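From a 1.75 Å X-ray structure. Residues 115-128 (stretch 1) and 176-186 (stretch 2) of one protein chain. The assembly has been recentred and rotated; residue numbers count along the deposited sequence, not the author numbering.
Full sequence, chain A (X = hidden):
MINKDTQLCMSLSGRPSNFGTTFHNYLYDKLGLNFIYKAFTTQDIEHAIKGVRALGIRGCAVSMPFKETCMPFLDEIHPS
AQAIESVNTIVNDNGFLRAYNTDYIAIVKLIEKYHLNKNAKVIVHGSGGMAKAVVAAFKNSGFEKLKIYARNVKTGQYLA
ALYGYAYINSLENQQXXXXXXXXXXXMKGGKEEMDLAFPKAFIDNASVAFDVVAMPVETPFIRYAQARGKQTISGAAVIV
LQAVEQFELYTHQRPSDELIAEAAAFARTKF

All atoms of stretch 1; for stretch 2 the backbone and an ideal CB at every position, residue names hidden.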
ATOM      1  N   HIS A 115       9.700   9.308 -11.523  1.00 15.98           N
ATOM      2  CA  HIS A 115       9.417  10.196 -12.654  1.00 18.67           C
ATOM      3  C   HIS A 115       8.680   9.478 -13.778  1.00 17.44           C
ATOM      4  O   HIS A 115       9.042   9.554 -14.962  1.00 17.92           O
ATOM      5  CB  HIS A 115      10.712  10.809 -13.170  1.00 19.68           C
ATOM      6  CG  HIS A 115      11.541  11.445 -12.103  1.00 25.69           C
ATOM      7  ND1 HIS A 115      11.114  12.542 -11.385  1.00 32.41           N
ATOM      8  CD2 HIS A 115      12.789  11.162 -11.663  1.00 30.94           C
ATOM      9  CE1 HIS A 115      12.059  12.897 -10.534  1.00 30.82           C
ATOM     10  NE2 HIS A 115      13.083  12.076 -10.680  1.00 31.98           N
ATOM     11  N   LEU A 116       7.638   8.741 -13.416  1.00 15.81           N
ATOM     12  CA  LEU A 116       6.902   8.019 -14.443  1.00 15.88           C
ATOM     13  C   LEU A 116       6.194   9.068 -15.287  1.00 16.06           C
ATOM     14  O   LEU A 116       5.700  10.061 -14.764  1.00 16.85           O
ATOM     15  CB  LEU A 116       5.871   7.055 -13.848  1.00 15.77           C
ATOM     16  CG  LEU A 116       6.529   6.014 -12.939  1.00 14.24           C
ATOM     17  CD1 LEU A 116       5.536   4.942 -12.559  1.00 12.60           C
ATOM     18  CD2 LEU A 116       7.759   5.346 -13.577  1.00 16.30           C
ATOM     19  N   ASN A 117       6.139   8.799 -16.584  1.00 17.43           N
ATOM     20  CA  ASN A 117       5.665   9.714 -17.623  1.00 18.62           C
ATOM     21  C   ASN A 117       4.155   9.558 -17.780  1.00 17.59           C
ATOM     22  O   ASN A 117       3.693   8.496 -18.222  1.00 16.87           O
ATOM     23  CB  ASN A 117       6.370   9.253 -18.900  1.00 19.86           C
ATOM     24  CG  ASN A 117       6.023  10.074 -20.125  1.00 24.10           C
ATOM     25  OD1 ASN A 117       6.580   9.828 -21.201  1.00 34.41           O
ATOM     26  ND2 ASN A 117       5.141  11.048 -19.974  1.00 24.28           N
ATOM     27  N   LYS A 118       3.375  10.571 -17.401  1.00 16.70           N
ATOM     28  CA  LYS A 118       1.917  10.479 -17.484  1.00 18.03           C
ATOM     29  C   LYS A 118       1.376  10.226 -18.895  1.00 18.11           C
ATOM     30  O   LYS A 118       0.223   9.847 -19.049  1.00 18.64           O
ATOM     31  CB  LYS A 118       1.227  11.711 -16.884  1.00 19.04           C
ATOM     32  CG  LYS A 118       1.427  12.997 -17.692  1.00 21.39           C
ATOM     33  CD  LYS A 118       0.686  14.175 -17.117  1.00 26.28           C
ATOM     34  CE  LYS A 118       0.612  15.348 -18.103  1.00 29.59           C
ATOM     35  NZ  LYS A 118       0.272  15.038 -19.534  1.00 32.00           N
ATOM     36  N   ASN A 119       2.200  10.421 -19.917  1.00 18.36           N
ATOM     37  CA  ASN A 119       1.784  10.133 -21.284  1.00 18.90           C
ATOM     38  C   ASN A 119       1.987   8.677 -21.676  1.00 18.16           C
ATOM     39  O   ASN A 119       1.590   8.237 -22.756  1.00 19.97           O
ATOM     40  CB  ASN A 119       2.560  11.032 -22.244  1.00 19.96           C
ATOM     41  CG  ASN A 119       2.191  12.487 -22.059  1.00 20.97           C
ATOM     42  OD1 ASN A 119       1.007  12.808 -21.974  1.00 24.81           O
ATOM     43  ND2 ASN A 119       3.190  13.361 -21.958  1.00 29.65           N
ATOM     44  N   ALA A 120       2.637   7.911 -20.809  1.00 18.68           N
ATOM     45  CA  ALA A 120       2.912   6.504 -21.084  1.00 17.46           C
ATOM     46  C   ALA A 120       1.662   5.648 -20.912  1.00 18.41           C
ATOM     47  O   ALA A 120       0.801   5.949 -20.087  1.00 17.84           O
ATOM     48  CB  ALA A 120       4.003   6.023 -20.152  1.00 19.04           C
ATOM     49  N   LYS A 121       1.620   4.538 -21.643  1.00 17.06           N
ATOM     50  CA  LYS A 121       0.545   3.560 -21.575  1.00 16.89           C
ATOM     51  C   LYS A 121       0.801   2.600 -20.411  1.00 16.03           C
ATOM     52  O   LYS A 121       1.913   2.069 -20.269  1.00 14.16           O
ATOM     53  CB  LYS A 121       0.448   2.782 -22.881  1.00 17.72           C
ATOM     54  CG  LYS A 121      -0.137   3.572 -24.053  1.00 21.43           C
ATOM     55  CD  LYS A 121       0.144   2.902 -25.391  1.00 25.41           C
ATOM     56  CE  LYS A 121      -0.484   1.526 -25.460  1.00 28.90           C
ATOM     57  NZ  LYS A 121      -0.501   0.916 -26.823  1.00 31.26           N
ATOM     58  N   VAL A 122      -0.196   2.488 -19.538  1.00 14.88           N
ATOM     59  CA  VAL A 122      -0.123   1.633 -18.348  1.00 13.93           C
ATOM     60  C   VAL A 122      -1.072   0.438 -18.491  1.00 13.61           C
ATOM     61  O   VAL A 122      -2.191   0.594 -18.952  1.00 14.16           O
ATOM     62  CB  VAL A 122      -0.547   2.415 -17.091  1.00 13.86           C
ATOM     63  CG1 VAL A 122      -0.387   1.564 -15.829  1.00 14.21           C
ATOM     64  CG2 VAL A 122       0.302   3.681 -16.988  1.00 13.90           C
ATOM     65  N   ILE A 123      -0.637  -0.756 -18.086  1.00 12.84           N
ATOM     66  CA  ILE A 123      -1.537  -1.881 -17.859  1.00 12.43           C
ATOM     67  C   ILE A 123      -1.388  -2.378 -16.436  1.00 11.93           C
ATOM     68  O   ILE A 123      -0.273  -2.648 -15.988  1.00 10.90           O
ATOM     69  CB  ILE A 123      -1.303  -3.033 -18.868  1.00 12.17           C
ATOM     70  CG1 ILE A 123      -1.615  -2.565 -20.289  1.00 13.68           C
ATOM     71  CG2 ILE A 123      -2.135  -4.261 -18.479  1.00 14.59           C
ATOM     72  CD1 ILE A 123      -1.427  -3.715 -21.296  1.00 14.95           C
ATOM     73  N   VAL A 124      -2.503  -2.423 -15.712  1.00 12.26           N
ATOM     74  CA  VAL A 124      -2.590  -3.004 -14.381  1.00 12.20           C
ATOM     75  C   VAL A 124      -3.176  -4.417 -14.477  1.00 12.83           C
ATOM     76  O   VAL A 124      -4.278  -4.598 -14.998  1.00 12.69           O
ATOM     77  CB  VAL A 124      -3.469  -2.144 -13.447  1.00 13.27           C
ATOM     78  CG1 VAL A 124      -3.623  -2.810 -12.103  1.00 14.30           C
ATOM     79  CG2 VAL A 124      -2.895  -0.734 -13.256  1.00 13.79           C
ATOM     80  N   HIS A 125      -2.425  -5.426 -14.044  1.00 12.69           N
ATOM     81  CA  HIS A 125      -2.914  -6.791 -13.963  1.00 12.78           C
ATOM     82  C   HIS A 125      -3.445  -7.008 -12.553  1.00 13.21           C
ATOM     83  O   HIS A 125      -2.699  -7.055 -11.580  1.00 14.65           O
ATOM     84  CB  HIS A 125      -1.789  -7.777 -14.293  1.00 12.01           C
ATOM     85  CG  HIS A 125      -2.233  -9.196 -14.470  1.00 14.09           C
ATOM     86  ND1 HIS A 125      -1.348 -10.209 -14.774  1.00 14.81           N
ATOM     87  CD2 HIS A 125      -3.463  -9.758 -14.483  1.00 17.53           C
ATOM     88  CE1 HIS A 125      -2.011 -11.342 -14.930  1.00 14.36           C
ATOM     89  NE2 HIS A 125      -3.299 -11.098 -14.748  1.00 14.21           N
ATOM     90  N   GLY A 126      -4.759  -7.161 -12.455  1.00 13.42           N
ATOM     91  CA  GLY A 126      -5.428  -7.487 -11.211  1.00 14.39           C
ATOM     92  C   GLY A 126      -6.567  -6.526 -10.926  1.00 14.02           C
ATOM     93  O   GLY A 126      -6.646  -5.452 -11.511  1.00 14.08           O
ATOM     94  N   SER A 127      -7.480  -6.938 -10.053  1.00 15.59           N
ATOM     95  CA  SER A 127      -8.669  -6.142  -9.764  1.00 15.04           C
ATOM     96  C   SER A 127      -8.934  -6.059  -8.275  1.00 15.78           C
ATOM     97  O   SER A 127      -9.949  -5.496  -7.878  1.00 16.37           O
ATOM     98  CB  SER A 127      -9.901  -6.677 -10.503  1.00 15.48           C
ATOM     99  OG  SER A 127     -10.248  -7.969 -10.028  1.00 14.48           O
ATOM    100  N   GLY A 128      -8.040  -6.657  -7.497  1.00 16.66           N
ATOM    101  CA  GLY A 128      -8.198  -6.804  -6.061  1.00 18.49           C
ATOM    102  C   GLY A 128      -6.945  -6.319  -5.376  1.00 18.61           C
ATOM    103  O   GLY A 128      -5.995  -5.857  -6.017  1.00 18.54           O
ATOM    104  N   UNK A 176       2.285  -1.674 -23.992  1.00 25.14           N
ATOM    105  CA  UNK A 176       2.260  -0.815 -22.814  1.00 22.23           C
ATOM    106  C   UNK A 176       3.684  -0.504 -22.344  1.00 19.34           C
ATOM    107  O   UNK A 176       4.604  -1.298 -22.529  1.00 18.26           O
ATOM    108  CB  UNK A 176       1.460  -1.475 -21.689  1.00 22.23           C
ATOM    109  N   UNK A 177       3.864   0.680 -21.767  1.00 15.71           N
ATOM    110  CA  UNK A 177       5.153   1.128 -21.265  1.00 15.56           C
ATOM    111  C   UNK A 177       5.408   0.791 -19.808  1.00 14.41           C
ATOM    112  O   UNK A 177       6.548   0.607 -19.390  1.00 13.70           O
ATOM    113  CB  UNK A 177       5.273   2.641 -21.455  1.00 15.56           C
ATOM    114  N   UNK A 178       4.335   0.772 -19.025  1.00 12.55           N
ATOM    115  CA  UNK A 178       4.369   0.551 -17.591  1.00 11.97           C
ATOM    116  C   UNK A 178       3.462  -0.636 -17.282  1.00 11.84           C
ATOM    117  O   UNK A 178       2.247  -0.591 -17.500  1.00 11.40           O
ATOM    118  CB  UNK A 178       3.937   1.801 -16.822  1.00 11.97           C
ATOM    119  N   UNK A 179       4.064  -1.696 -16.755  1.00  9.62           N
ATOM    120  CA  UNK A 179       3.333  -2.886 -16.340  1.00 10.15           C
ATOM    121  C   UNK A 179       3.268  -2.972 -14.824  1.00  8.20           C
ATOM    122  O   UNK A 179       4.295  -2.916 -14.151  1.00  9.60           O
ATOM    123  CB  UNK A 179       3.983  -4.146 -16.916  1.00 10.15           C
ATOM    124  N   UNK A 180       2.057  -3.046 -14.285  1.00  8.44           N
ATOM    125  CA  UNK A 180       1.890  -3.103 -12.839  1.00  8.72           C
ATOM    126  C   UNK A 180       1.189  -4.404 -12.473  1.00  8.00           C
ATOM    127  O   UNK A 180       0.103  -4.709 -12.973  1.00  8.93           O
ATOM    128  CB  UNK A 180       1.102  -1.896 -12.327  1.00  8.72           C
ATOM    129  N   UNK A 181       1.778  -5.154 -11.548  1.00  7.98           N
ATOM    130  CA  UNK A 181       1.149  -6.366 -11.057  1.00  8.84           C
ATOM    131  C   UNK A 181       0.534  -6.089  -9.682  1.00  9.81           C
ATOM    132  O   UNK A 181       1.244  -5.667  -8.750  1.00  9.85           O
ATOM    133  CB  UNK A 181       2.158  -7.514 -10.987  1.00  8.84           C
ATOM    134  N   UNK A 182      -0.774  -6.324  -9.600  1.00 10.88           N
ATOM    135  CA  UNK A 182      -1.526  -6.281  -8.355  1.00 12.01           C
ATOM    136  C   UNK A 182      -2.284  -7.596  -8.094  1.00 13.03           C
ATOM    137  O   UNK A 182      -3.261  -7.651  -7.339  1.00 13.82           O
ATOM    138  CB  UNK A 182      -2.507  -5.107  -8.384  1.00 12.01           C
ATOM    139  N   UNK A 183      -1.803  -8.674  -8.694  1.00 13.52           N
ATOM    140  CA  UNK A 183      -2.322 -10.015  -8.414  1.00 13.26           C
ATOM    141  C   UNK A 183      -1.452 -10.687  -7.359  1.00 14.05           C
ATOM    142  O   UNK A 183      -0.380 -10.182  -6.997  1.00 12.95           O
ATOM    143  CB  UNK A 183      -2.372 -10.861  -9.688  1.00 13.26           C
ATOM    144  N   UNK A 184      -1.881 -11.865  -6.902  1.00 14.02           N
ATOM    145  CA  UNK A 184      -1.033 -12.753  -6.114  1.00 15.26           C
ATOM    146  C   UNK A 184       0.050 -13.520  -6.887  1.00 13.93           C
ATOM    147  O   UNK A 184       0.758 -14.339  -6.296  1.00 13.94           O
ATOM    148  CB  UNK A 184      -1.928 -13.766  -5.398  1.00 15.26           C
ATOM    149  N   UNK A 185       0.154 -13.323  -8.196  1.00 12.65           N
ATOM    150  CA  UNK A 185       1.185 -13.989  -8.988  1.00 11.14           C
ATOM    151  C   UNK A 185       2.549 -13.557  -8.447  1.00 11.19           C
ATOM    152  O   UNK A 185       2.787 -12.363  -8.292  1.00 11.40           O
ATOM    153  CB  UNK A 185       1.048 -13.656 -10.475  1.00 11.14           C
ATOM    154  N   UNK A 186       3.458 -14.512  -8.250  1.00 12.06           N
ATOM    155  CA  UNK A 186       4.771 -14.278  -7.669  1.00 12.05           C
ATOM    156  C   UNK A 186       4.877 -14.316  -6.154  1.00 11.79           C
ATOM    157  O   UNK A 186       5.987 -14.344  -5.623  1.00 12.62           O
ATOM    158  CB  UNK A 186       5.272 -12.913  -8.145  1.00 12.05           C
TER

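Position 176 lies beside Lys121 and Ile123. Its ideal CB sits 3.6 Å from Ile123 CG1 and 3.8 Å from Lys121 O, so a small apolar side chain fits most easily. The residue is Ala176, whose methyl packs on Ile123.

At 177 the CB points toward stretch 1, near the CB of Ala120, and the backbone NH of Lys121 is within a short side chain's reach. An acceptor such as Asp or Asn would suit. Asp177 takes the place: Lys121 N donates to Asp177 OD2 at 3.0 Å. Its own amide, Asp177 N, donates to Lys121 O at 2.8 Å.

From 178 to 181 the backbone runs parallel to Val122–His125, and side chains alternate between two faces. Position 178 shares its face with Val122 and has Leu116 and Ala120 within range of a longer chain; Leu, Ile or Met would fill that space. Ile178 does so, its CD1 lying 4.0 Å from Ala120 CB and 4.1 Å from Leu116 CB. Ile178 N donates to Lys121 O.

Position 179 is on the Ile123 face, its CB 4.6 Å from Ile123 O; many apolar residues could serve. Leu179 touches Ile123 lightly.

Position 180 returns to the face of Val122 and Val124, where a beta-branched apolar residue suits an extended backbone. Val180 CG2 meets Val122 CG1 at 4.1 Å, and its N and O bond to Ile123 O and His125 N.

At 181, on the His125 face, the CB is 4.9 Å from His125 O, and stretch 1 alone dictates little; a polar residue could organise the following turn. Asn181 OD1 accepts from the N and OG1 of residue 183.

The CB of 182 stands 4.5 Å from Val124 CG1, beside the bare CA of Gly126: a place for Val, Ile or Leu. Val182 CG2 reaches Val124 CG1 at 3.6 Å and Gly126 CA at 3.5 Å.

Position 183 flanks the His125 ring, so a methyl-bearing side chain would suit. Thr183 CG2 lies over a face of the His125 ring, 3.8 Å from the centroid of that ring, while Thr183 OG1 donates to Asn181 OD1 at 2.6 Å.

Position 184 is out of reach and undemanding; it is Ser184. At 185 the CB points toward stretch 1 from a distance, favouring a long apolar chain: Ile185 CD1 reaches His125 CE1 at 3.8 Å. Position 186 has positive phi (87/-9), where a CB would jam against the preceding carbonyl; it is Gly186.

Stretch 2, residues 176-186: ADILVNVTSIG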
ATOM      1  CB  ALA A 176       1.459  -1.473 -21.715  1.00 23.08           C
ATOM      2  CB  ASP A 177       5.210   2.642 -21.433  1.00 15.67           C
ATOM      3  CG  ASP A 177       4.955   3.033 -22.858  1.00 19.71           C
ATOM      4  OD1 ASP A 177       5.734   2.538 -23.697  1.00 22.87           O
ATOM      5  OD2 ASP A 177       4.012   3.763 -23.219  1.00 19.60           O
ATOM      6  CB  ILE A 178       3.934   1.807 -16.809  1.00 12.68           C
ATOM      7  CG1 ILE A 178       4.869   2.986 -17.109  1.00 12.36           C
ATOM      8  CG2 ILE A 178       3.932   1.563 -15.323  1.00 13.02           C
ATOM      9  CD1 ILE A 178       4.379   4.346 -16.575  1.00 15.12           C
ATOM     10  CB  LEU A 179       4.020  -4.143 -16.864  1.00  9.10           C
ATOM     11  CG  LEU A 179       4.339  -4.061 -18.357  1.00 12.22           C
ATOM     12  CD1 LEU A 179       5.070  -5.344 -18.732  1.00 12.97           C
ATOM     13  CD2 LEU A 179       3.076  -3.947 -19.191  1.00 13.12           C
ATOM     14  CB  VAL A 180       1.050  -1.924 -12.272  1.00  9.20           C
ATOM     15  CG1 VAL A 180       1.126  -1.884 -10.773  1.00 10.61           C
ATOM     16  CG2 VAL A 180       1.426  -0.595 -12.880  1.00 10.89           C
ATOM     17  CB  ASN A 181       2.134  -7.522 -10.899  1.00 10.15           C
ATOM     18  CG  ASN A 181       1.460  -8.744 -10.287  1.00  9.64           C
ATOM     19  OD1 ASN A 181       0.426  -9.176 -10.787  1.00 12.04           O
ATOM     20  ND2 ASN A 181       2.021  -9.292  -9.231  1.00  8.81           N
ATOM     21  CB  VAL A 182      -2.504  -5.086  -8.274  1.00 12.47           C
ATOM     22  CG1 VAL A 182      -1.748  -3.777  -8.298  1.00 14.53           C
ATOM     23  CG2 VAL A 182      -3.593  -5.109  -9.358  1.00 14.58           C
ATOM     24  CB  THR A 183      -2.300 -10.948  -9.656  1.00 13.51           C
ATOM     25  OG1 THR A 183      -0.951 -11.208 -10.069  1.00 11.75           O
ATOM     26  CG2 THR A 183      -2.990 -10.409 -10.902  1.00 14.13           C
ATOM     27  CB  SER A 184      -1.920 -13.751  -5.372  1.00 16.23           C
ATOM     28  OG  SER A 184      -2.663 -14.453  -6.351  1.00 24.03           O
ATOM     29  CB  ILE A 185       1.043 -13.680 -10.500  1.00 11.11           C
ATOM     30  CG1 ILE A 185      -0.196 -14.339 -11.118  1.00 13.61           C
ATOM     31  CG2 ILE A 185       2.273 -14.172 -11.233  1.00 10.47           C
ATOM     32  CD1 ILE A 185      -0.577 -13.800 -12.467  1.00 14.82           C
TER
HETATM   33  O   HOH W   1      -5.878  -8.633  -7.749  1.00 20.24           O
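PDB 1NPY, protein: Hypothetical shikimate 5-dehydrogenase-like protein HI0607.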